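Local coordinates for protein ZmpA Glycopeptidase (Clostridium perfringens, PDB 6XSX) that probably acts as a zinc-dependent M60-family glycopeptidase, cleaving the protein backbone of glycosylated substrates, this chain being its catalytic module, at residues Asn441-Ala454 with Ile513-Tyr526. Residues are numbered along the deposited sequence; the frame is centred on the assembly and turned at random.
Sequences NKGGVFTENLKFEA and IVAYDNEINPSKPY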
loop_
_atom_site.group_PDB
_atom_site.type_symbol
_atom_site.label_atom_id
_atom_site.label_comp_id
_atom_site.label_asym_id
_atom_site.label_seq_id
_atom_site.Cartn_x
_atom_site.Cartn_y
_atom_site.Cartn_z
ATOM N N ASN A 441 -10.747 17.221 -10.422
ATOM C CA ASN A 441 -11.517 18.418 -10.746
ATOM C C ASN A 441 -11.879 19.194 -9.480
ATOM O O ASN A 441 -12.048 20.412 -9.547
ATOM C CB ASN A 441 -12.848 18.102 -11.429
ATOM C CG ASN A 441 -12.752 17.944 -12.931
ATOM O OD1 ASN A 441 -11.908 18.555 -13.572
ATOM N ND2 ASN A 441 -13.622 17.139 -13.509
ATOM N N LYS A 442 -12.026 18.483 -8.350
ATOM C CA LYS A 442 -12.633 19.037 -7.145
ATOM C C LYS A 442 -13.893 19.817 -7.515
ATOM O O LYS A 442 -14.023 20.985 -7.159
ATOM C CB LYS A 442 -11.697 20.039 -6.460
ATOM C CG LYS A 442 -10.342 19.516 -6.013
ATOM C CD LYS A 442 -9.590 20.600 -5.280
ATOM C CE LYS A 442 -8.100 20.557 -5.526
ATOM N NZ LYS A 442 -7.376 20.009 -4.353
ATOM N N GLY A 443 -14.799 19.177 -8.262
ATOM C CA GLY A 443 -15.994 19.841 -8.753
ATOM C C GLY A 443 -17.245 19.082 -8.333
ATOM O O GLY A 443 -17.221 18.327 -7.359
ATOM N N GLY A 444 -18.331 19.286 -9.087
ATOM C CA GLY A 444 -19.576 18.585 -8.830
ATOM C C GLY A 444 -20.185 18.060 -10.125
ATOM O O GLY A 444 -19.476 17.720 -11.078
ATOM N N VAL A 445 -21.518 18.026 -10.153
ATOM C CA VAL A 445 -22.247 17.493 -11.289
ATOM C C VAL A 445 -22.563 18.662 -12.224
ATOM O O VAL A 445 -22.402 19.823 -11.837
ATOM C CB VAL A 445 -23.517 16.766 -10.800
ATOM C CG1 VAL A 445 -23.171 15.515 -10.001
ATOM C CG2 VAL A 445 -24.426 17.691 -9.992
ATOM N N PHE A 446 -23.013 18.363 -13.448
ATOM C CA PHE A 446 -23.347 19.430 -14.380
ATOM C C PHE A 446 -24.438 20.324 -13.786
ATOM O O PHE A 446 -25.411 19.828 -13.215
ATOM C CB PHE A 446 -23.822 18.862 -15.716
ATOM C CG PHE A 446 -22.753 18.251 -16.587
ATOM C CD1 PHE A 446 -21.505 18.844 -16.708
ATOM C CD2 PHE A 446 -23.020 17.108 -17.334
ATOM C CE1 PHE A 446 -20.529 18.293 -17.530
ATOM C CE2 PHE A 446 -22.041 16.550 -18.147
ATOM C CZ PHE A 446 -20.796 17.141 -18.243
ATOM N N THR A 447 -24.280 21.643 -13.946
ATOM C CA THR A 447 -25.377 22.559 -13.661
ATOM C C THR A 447 -26.403 22.499 -14.791
ATOM O O THR A 447 -26.121 21.996 -15.882
ATOM C CB THR A 447 -24.897 23.999 -13.432
ATOM O OG1 THR A 447 -24.753 24.628 -14.709
ATOM C CG2 THR A 447 -23.627 24.090 -12.608
ATOM N N GLU A 448 -27.580 23.074 -14.514
ATOM C CA GLU A 448 -28.695 23.177 -15.440
ATOM C C GLU A 448 -28.368 24.125 -16.597
ATOM O O GLU A 448 -29.133 24.201 -17.560
ATOM C CB GLU A 448 -29.931 23.702 -14.701
ATOM C CG GLU A 448 -30.471 22.764 -13.631
ATOM C CD GLU A 448 -31.208 21.537 -14.154
ATOM O OE1 GLU A 448 -31.103 21.256 -15.371
ATOM O OE2 GLU A 448 -31.885 20.859 -13.346
ATOM N N ASN A 449 -27.238 24.840 -16.502
ATOM C CA ASN A 449 -26.913 25.870 -17.481
ATOM C C ASN A 449 -25.807 25.395 -18.417
ATOM O O ASN A 449 -25.306 26.181 -19.217
ATOM C CB ASN A 449 -26.495 27.170 -16.801
ATOM C CG ASN A 449 -27.547 27.636 -15.821
ATOM O OD1 ASN A 449 -28.676 27.913 -16.213
ATOM N ND2 ASN A 449 -27.201 27.663 -14.545
ATOM N N LEU A 450 -25.450 24.110 -18.309
ATOM C CA LEU A 450 -24.348 23.560 -19.078
ATOM C C LEU A 450 -24.448 24.024 -20.531
ATOM O O LEU A 450 -25.487 23.889 -21.155
ATOM C CB LEU A 450 -24.393 22.030 -19.003
ATOM C CG LEU A 450 -23.397 21.313 -19.914
ATOM C CD1 LEU A 450 -21.971 21.588 -19.461
ATOM C CD2 LEU A 450 -23.663 19.809 -19.932
ATOM N N LYS A 451 -23.365 24.592 -21.054
ATOM C CA LYS A 451 -23.238 24.818 -22.486
ATOM C C LYS A 451 -21.846 24.357 -22.905
ATOM O O LYS A 451 -20.848 24.774 -22.322
ATOM C CB LYS A 451 -23.476 26.295 -22.838
ATOM N N PHE A 452 -21.789 23.463 -23.888
ATOM C CA PHE A 452 -20.519 23.072 -24.472
ATOM C C PHE A 452 -20.677 22.983 -25.988
ATOM O O PHE A 452 -21.786 22.833 -26.490
ATOM C CB PHE A 452 -20.004 21.760 -23.868
ATOM C CG PHE A 452 -20.713 20.511 -24.327
ATOM C CD1 PHE A 452 -20.145 19.683 -25.288
ATOM C CD2 PHE A 452 -21.951 20.162 -23.800
ATOM C CE1 PHE A 452 -20.798 18.530 -25.702
ATOM C CE2 PHE A 452 -22.602 19.013 -24.226
ATOM C CZ PHE A 452 -22.027 18.201 -25.178
ATOM N N GLU A 453 -19.552 23.073 -26.697
ATOM C CA GLU A 453 -19.541 23.085 -28.149
ATOM C C GLU A 453 -18.355 22.263 -28.638
ATOM O O GLU A 453 -17.401 22.062 -27.895
ATOM C CB GLU A 453 -19.386 24.518 -28.660
ATOM C CG GLU A 453 -20.559 25.410 -28.291
ATOM C CD GLU A 453 -20.477 26.828 -28.826
ATOM O OE1 GLU A 453 -19.424 27.474 -28.619
ATOM O OE2 GLU A 453 -21.464 27.280 -29.461
ATOM N N ALA A 454 -18.431 21.827 -29.900
ATOM C CA ALA A 454 -17.341 21.142 -30.578
ATOM C C ALA A 454 -17.079 21.818 -31.919
ATOM O O ALA A 454 -18.011 22.269 -32.575
ATOM C CB ALA A 454 -17.686 19.684 -30.776
ATOM N N ILE A 513 -21.642 14.533 -29.851
ATOM C CA ILE A 513 -20.731 14.672 -28.725
ATOM C C ILE A 513 -21.538 14.741 -27.428
ATOM O O ILE A 513 -22.446 15.566 -27.288
ATOM C CB ILE A 513 -19.846 15.925 -28.884
ATOM C CG1 ILE A 513 -19.211 16.032 -30.275
ATOM C CG2 ILE A 513 -18.815 16.011 -27.765
ATOM C CD1 ILE A 513 -18.203 14.945 -30.604
ATOM N N VAL A 514 -21.177 13.877 -26.475
ATOM C CA VAL A 514 -21.826 13.841 -25.176
ATOM C C VAL A 514 -20.761 14.038 -24.096
ATOM O O VAL A 514 -19.815 13.258 -24.013
ATOM C CB VAL A 514 -22.607 12.523 -25.002
ATOM C CG1 VAL A 514 -23.240 12.393 -23.623
ATOM C CG2 VAL A 514 -23.661 12.333 -26.095
ATOM N N ALA A 515 -20.922 15.096 -23.286
ATOM C CA ALA A 515 -20.007 15.409 -22.199
ATOM C C ALA A 515 -20.422 14.626 -20.955
ATOM O O ALA A 515 -21.594 14.315 -20.789
ATOM C CB ALA A 515 -19.995 16.902 -21.937
ATOM N N TYR A 516 -19.442 14.288 -20.103
ATOM C CA TYR A 516 -19.708 13.486 -18.915
ATOM C C TYR A 516 -19.179 14.207 -17.686
ATOM O O TYR A 516 -18.103 14.794 -17.746
ATOM C CB TYR A 516 -19.095 12.089 -19.022
ATOM C CG TYR A 516 -19.978 11.108 -19.741
ATOM C CD1 TYR A 516 -20.052 11.103 -21.127
ATOM C CD2 TYR A 516 -20.759 10.203 -19.036
ATOM C CE1 TYR A 516 -20.877 10.208 -21.794
ATOM C CE2 TYR A 516 -21.580 9.297 -19.686
ATOM C CZ TYR A 516 -21.640 9.305 -21.071
ATOM O OH TYR A 516 -22.449 8.423 -21.725
ATOM N N ASP A 517 -19.951 14.146 -16.590
ATOM C CA ASP A 517 -19.605 14.878 -15.381
ATOM C C ASP A 517 -18.984 13.957 -14.328
ATOM O O ASP A 517 -18.816 12.755 -14.549
ATOM C CB ASP A 517 -20.787 15.694 -14.854
ATOM C CG ASP A 517 -21.848 14.889 -14.124
ATOM O OD1 ASP A 517 -21.612 13.675 -13.846
ATOM O OD2 ASP A 517 -22.923 15.479 -13.855
ATOM N N ASN A 518 -18.687 14.545 -13.168
ATOM C CA ASN A 518 -17.867 13.936 -12.134
ATOM C C ASN A 518 -18.548 12.703 -11.538
ATOM O O ASN A 518 -17.886 11.913 -10.873
ATOM C CB ASN A 518 -17.500 14.945 -11.039
ATOM C CG ASN A 518 -16.412 15.912 -11.456
ATOM O OD1 ASN A 518 -15.370 15.485 -11.958
ATOM N ND2 ASN A 518 -16.628 17.205 -11.220
ATOM N N GLU A 519 -19.862 12.570 -11.743
ATOM C CA GLU A 519 -20.591 11.387 -11.314
ATOM C C GLU A 519 -20.985 10.530 -12.522
ATOM O O GLU A 519 -21.901 9.714 -12.435
ATOM C CB GLU A 519 -21.773 11.791 -10.430
ATOM C CG GLU A 519 -21.329 12.286 -9.065
ATOM C CD GLU A 519 -22.408 12.774 -8.115
ATOM O OE1 GLU A 519 -23.599 12.435 -8.326
ATOM O OE2 GLU A 519 -22.053 13.535 -7.185
ATOM N N ILE A 520 -20.281 10.723 -13.650
ATOM C CA ILE A 520 -20.470 9.934 -14.860
ATOM C C ILE A 520 -21.912 10.060 -15.371
ATOM O O ILE A 520 -22.512 9.087 -15.839
ATOM C CB ILE A 520 -20.050 8.462 -14.653
ATOM C CG1 ILE A 520 -18.894 8.337 -13.647
ATOM C CG2 ILE A 520 -19.714 7.834 -16.003
ATOM C CD1 ILE A 520 -18.410 6.907 -13.382
ATOM N N ASN A 521 -22.472 11.270 -15.295
ATOM C CA ASN A 521 -23.742 11.513 -15.954
ATOM C C ASN A 521 -23.483 12.134 -17.322
ATOM O O ASN A 521 -22.680 13.059 -17.439
ATOM C CB ASN A 521 -24.650 12.435 -15.142
ATOM C CG ASN A 521 -25.015 11.839 -13.806
ATOM O OD1 ASN A 521 -24.403 12.163 -12.792
ATOM N ND2 ASN A 521 -26.004 10.967 -13.794
ATOM N N PRO A 522 -24.192 11.669 -18.379
ATOM C CA PRO A 522 -24.076 12.274 -19.710
ATOM C C PRO A 522 -24.840 13.598 -19.785
ATOM O O PRO A 522 -25.833 13.775 -19.084
ATOM C CB PRO A 522 -24.707 11.197 -20.609
ATOM C CG PRO A 522 -25.757 10.529 -19.722
ATOM C CD PRO A 522 -25.137 10.537 -18.340
ATOM N N SER A 523 -24.350 14.532 -20.614
ATOM C CA SER A 523 -25.107 15.708 -21.027
ATOM C C SER A 523 -26.095 15.339 -22.129
ATOM O O SER A 523 -26.098 14.205 -22.606
ATOM C CB SER A 523 -24.175 16.759 -21.553
ATOM O OG SER A 523 -23.596 16.321 -22.778
ATOM N N LYS A 524 -26.904 16.323 -22.561
ATOM C CA LYS A 524 -27.597 16.229 -23.840
ATOM C C LYS A 524 -26.563 16.238 -24.965
ATOM O O LYS A 524 -25.510 16.858 -24.825
ATOM C CB LYS A 524 -28.541 17.419 -24.046
ATOM C CG LYS A 524 -29.649 17.590 -23.014
ATOM C CD LYS A 524 -30.195 19.007 -23.015
ATOM C CE LYS A 524 -31.470 19.180 -22.213
ATOM N NZ LYS A 524 -31.232 19.009 -20.759
ATOM N N PRO A 525 -26.826 15.584 -26.123
ATOM C CA PRO A 525 -25.862 15.566 -27.226
ATOM C C PRO A 525 -25.711 16.903 -27.953
ATOM O O PRO A 525 -26.653 17.684 -28.037
ATOM C CB PRO A 525 -26.390 14.483 -28.177
ATOM C CG PRO A 525 -27.873 14.390 -27.866
ATOM C CD PRO A 525 -28.045 14.813 -26.420
ATOM N N TYR A 526 -24.496 17.163 -28.443
ATOM C CA TYR A 526 -24.203 18.249 -29.364
ATOM C C TYR A 526 -23.830 17.649 -30.718
ATOM O O TYR A 526 -22.829 16.939 -30.823
ATOM C CB TYR A 526 -23.045 19.095 -28.827
ATOM C CG TYR A 526 -22.634 20.236 -29.721
ATOM C CD1 TYR A 526 -21.755 20.036 -30.776
ATOM C CD2 TYR A 526 -23.135 21.513 -29.516
ATOM C CE1 TYR A 526 -21.384 21.080 -31.609
ATOM C CE2 TYR A 526 -22.772 22.568 -30.333
ATOM C CZ TYR A 526 -21.891 22.349 -31.379
ATOM O OH TYR A 526 -21.535 23.377 -32.196
#
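Phe-446 lies flat between two aliphatic groups: Asp-517 CB sits 3.4 Å from the centroid of its ring, almost on the normal, and Leu-450 CD2 covers the opposite face. At the far end of the ring, Phe-446 CZ reaches Ala-515 CB at 3.8 Å. Small Ala-515 leaves space for a second aromatic, and its methyl also stands over the face of Phe-452. With CG between backbone N and carbonyl carbon (chi1 75°), the end of the Phe-452 ring comes close to strand 513-517, its edge at Ile-513 O, 3.4 Å from Phe-452 CZ. Tyr-526 closes the row, its ring face lying against Glu-453 CA and Ala-454 N.

The hydrogen bonds between the segments gather at the other end; Ser-523 OG, near Phe-452 CE2, is satisfied within its own segment by Ala-515 N and Lys-524 O. Asp-517 divides its carboxylate: OD2 accepts Phe-446 N at 2.9 Å on the anti side, somewhat out of plane, while OD1 accepts Glu-519 N, an Asx turn, and from the opposite face Asn-521 N. Asn-518, able to give and accept, receives Asn-441 ND2 on OD1 (2.9 Å, nearly straight) and donates ND2 to Gly-444 O, in the carbonyl plane.

Loop 441-451 and the start of strand 452-459, which pairs with 463-470, lie against the sheet of 511-517, 478-485 and 526-528, consistent with a small beta-sandwich. Ile-470 and Phe-468 extend the apolar filling, and the polar end adjoins helix 437-440.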